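Local atomic coordinates of myosin regulatory light chain (Placopecten magellanicus, PDB entry 3PN7), a protein that probably serves as the calcium-binding regulatory light chain of molluscan muscle myosin, helping make its magnesium-ATPase activity depend on calcium. Residues B[44-49]-B[56-61]. Residues are numbered along the deposited sequence; the frame is centred on the assembly and turned at random.
Sequences DLKEMF and PDDKEL. With MG (magnesium ion), chain G.
Leu45 and Leu61 bring the backbones of 44-49 and 56-61 closest, their CA atoms 7.1 Å apart, and Phe49 faces Pro56 at the next approach. In this EF-hand pair, helix 42-52 is the exiting helix of the magnesium-binding EF-hand, and helix 58-66 follows it after a short linker. Pro56, whose ring fixes phi and whose missing N-H costs no helical bond just ahead of the N-cap, lays CD over one face of the Phe49 ring, a CH-pi contact 3.8 Å from the centroid and 27° off its normal. Leu61 CD2 lies 3.8 Å from Phe49 CD2, oblique to the ring, and also approaches Leu45 CG; both branched leucines fill the buried interface. An alanine in place of Phe49 would probably cost Pro56 CD its CH-pi partner, leave Leu61 CD2 without the ring beside it and open a gap between the helices. At the border, Lys46 suits a partly exposed site: its methylene CG packs on Leu61 CD1, while the extended chain carries NZ to a salt bridge with Asp58 OD2, whose exact position is less sure. Asp57, with its short carboxylate, N-caps helix 58-66, OD2 accepting from Lys59 N at 3.0 Å. Asp44 instead serves the metal site with Asp33, Asn35 and Phe39; OD1 accepts from Asn35 N, and carboxylate oxygen OD2 binds the magnesium ion at 2.4 Å.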
loop_
_atom_site.group_PDB
_atom_site.type_symbol
_atom_site.label_atom_id
_atom_site.label_comp_id
_atom_site.label_asym_id
_atom_site.label_seq_id
_atom_site.Cartn_x
_atom_site.Cartn_y
_atom_site.Cartn_z
ATOM N N ASP B 44 -8.185 -24.112 -37.592
ATOM C CA ASP B 44 -7.737 -22.785 -37.171
ATOM C C ASP B 44 -6.659 -22.902 -36.119
ATOM O O ASP B 44 -5.641 -22.212 -36.162
ATOM C CB ASP B 44 -8.904 -21.998 -36.593
ATOM C CG ASP B 44 -9.832 -21.475 -37.656
ATOM O OD1 ASP B 44 -9.356 -20.721 -38.533
ATOM O OD2 ASP B 44 -11.038 -21.797 -37.605
ATOM N N LEU B 45 -6.899 -23.796 -35.170
ATOM C CA LEU B 45 -5.992 -24.006 -34.054
ATOM C C LEU B 45 -4.668 -24.575 -34.551
ATOM O O LEU B 45 -3.597 -24.055 -34.210
ATOM C CB LEU B 45 -6.638 -24.961 -33.046
ATOM C CG LEU B 45 -6.639 -24.660 -31.548
ATOM C CD1 LEU B 45 -6.912 -23.217 -31.257
ATOM C CD2 LEU B 45 -7.661 -25.554 -30.875
ATOM N N LYS B 46 -4.739 -25.640 -35.353
ATOM C CA LYS B 46 -3.539 -26.223 -35.964
ATOM C C LYS B 46 -2.757 -25.164 -36.734
ATOM O O LYS B 46 -1.535 -25.041 -36.595
ATOM C CB LYS B 46 -3.905 -27.339 -36.949
ATOM C CG LYS B 46 -4.450 -28.610 -36.344
ATOM C CD LYS B 46 -4.335 -29.756 -37.351
ATOM C CE LYS B 46 -4.754 -31.083 -36.755
ATOM N NZ LYS B 46 -4.246 -32.232 -37.563
ATOM N N GLU B 47 -3.477 -24.410 -37.561
ATOM C CA GLU B 47 -2.883 -23.317 -38.319
ATOM C C GLU B 47 -2.184 -22.313 -37.404
ATOM O O GLU B 47 -1.017 -21.975 -37.617
ATOM C CB GLU B 47 -3.939 -22.605 -39.167
ATOM C CG GLU B 47 -3.335 -21.897 -40.345
ATOM C CD GLU B 47 -2.411 -22.826 -41.142
ATOM O OE1 GLU B 47 -2.827 -23.969 -41.436
ATOM O OE2 GLU B 47 -1.264 -22.424 -41.448
ATOM N N MET B 48 -2.899 -21.830 -36.387
ATOM C CA MET B 48 -2.305 -20.878 -35.461
ATOM C C MET B 48 -1.059 -21.447 -34.785
ATOM O O MET B 48 -0.017 -20.790 -34.755
ATOM C CB MET B 48 -3.312 -20.406 -34.417
ATOM C CG MET B 48 -2.803 -19.223 -33.586
ATOM S SD MET B 48 -2.711 -17.680 -34.535
ATOM C CE MET B 48 -0.963 -17.344 -34.501
ATOM N N PHE B 49 -1.146 -22.662 -34.254
ATOM C CA PHE B 49 0.011 -23.244 -33.557
ATOM C C PHE B 49 1.237 -23.409 -34.467
ATOM O O PHE B 49 2.352 -23.055 -34.072
ATOM C CB PHE B 49 -0.329 -24.573 -32.854
ATOM C CG PHE B 49 -0.900 -24.407 -31.448
ATOM C CD1 PHE B 49 -0.097 -23.979 -30.400
ATOM C CD2 PHE B 49 -2.234 -24.691 -31.187
ATOM C CE1 PHE B 49 -0.614 -23.840 -29.112
ATOM C CE2 PHE B 49 -2.756 -24.554 -29.914
ATOM C CZ PHE B 49 -1.946 -24.126 -28.875
ATOM N N PRO B 56 0.798 -28.861 -31.363
ATOM C CA PRO B 56 0.286 -29.945 -30.511
ATOM C C PRO B 56 -0.465 -31.000 -31.336
ATOM O O PRO B 56 -0.985 -30.695 -32.418
ATOM C CB PRO B 56 -0.682 -29.223 -29.557
ATOM C CG PRO B 56 -0.218 -27.808 -29.533
ATOM C CD PRO B 56 0.324 -27.535 -30.924
ATOM N N ASP B 57 -0.525 -32.229 -30.833
ATOM C CA ASP B 57 -1.195 -33.302 -31.565
ATOM C C ASP B 57 -2.717 -33.214 -31.437
ATOM O O ASP B 57 -3.236 -32.703 -30.443
ATOM C CB ASP B 57 -0.677 -34.683 -31.128
ATOM C CG ASP B 57 -1.262 -35.141 -29.803
ATOM O OD1 ASP B 57 -0.618 -34.910 -28.756
ATOM O OD2 ASP B 57 -2.363 -35.745 -29.811
ATOM N N ASP B 58 -3.419 -33.728 -32.443
ATOM C CA ASP B 58 -4.874 -33.600 -32.537
ATOM C C ASP B 58 -5.637 -33.824 -31.240
ATOM O O ASP B 58 -6.712 -33.263 -31.046
ATOM C CB ASP B 58 -5.415 -34.555 -33.592
ATOM C CG ASP B 58 -4.787 -34.331 -34.930
ATOM O OD1 ASP B 58 -3.686 -34.879 -35.167
ATOM O OD2 ASP B 58 -5.390 -33.597 -35.738
ATOM N N LYS B 59 -5.113 -34.664 -30.363
ATOM C CA LYS B 59 -5.847 -34.954 -29.146
ATOM C C LYS B 59 -5.736 -33.815 -28.137
ATOM O O LYS B 59 -6.659 -33.582 -27.359
ATOM C CB LYS B 59 -5.436 -36.300 -28.550
ATOM C CG LYS B 59 -6.557 -37.329 -28.619
ATOM C CD LYS B 59 -7.265 -37.289 -29.979
ATOM C CE LYS B 59 -8.690 -37.817 -29.875
ATOM N NZ LYS B 59 -9.486 -37.058 -28.856
ATOM N N GLU B 60 -4.614 -33.100 -28.154
ATOM C CA GLU B 60 -4.502 -31.895 -27.343
ATOM C C GLU B 60 -5.462 -30.845 -27.895
ATOM O O GLU B 60 -6.199 -30.219 -27.141
ATOM C CB GLU B 60 -3.070 -31.361 -27.322
ATOM C CG GLU B 60 -2.065 -32.275 -26.625
ATOM C CD GLU B 60 -0.642 -31.701 -26.603
ATOM O OE1 GLU B 60 0.223 -32.218 -27.351
ATOM O OE2 GLU B 60 -0.389 -30.741 -25.831
ATOM N N LEU B 61 -5.476 -30.684 -29.218
ATOM C CA LEU B 61 -6.322 -29.672 -29.863
ATOM C C LEU B 61 -7.806 -29.932 -29.642
ATOM O O LEU B 61 -8.564 -29.018 -29.312
ATOM C CB LEU B 61 -6.035 -29.606 -31.357
ATOM C CG LEU B 61 -4.576 -29.299 -31.678
ATOM C CD1 LEU B 61 -4.393 -29.172 -33.167
ATOM C CD2 LEU B 61 -4.120 -28.028 -30.973
HETATM MG MG MG G . -12.942 -20.705 -38.530
#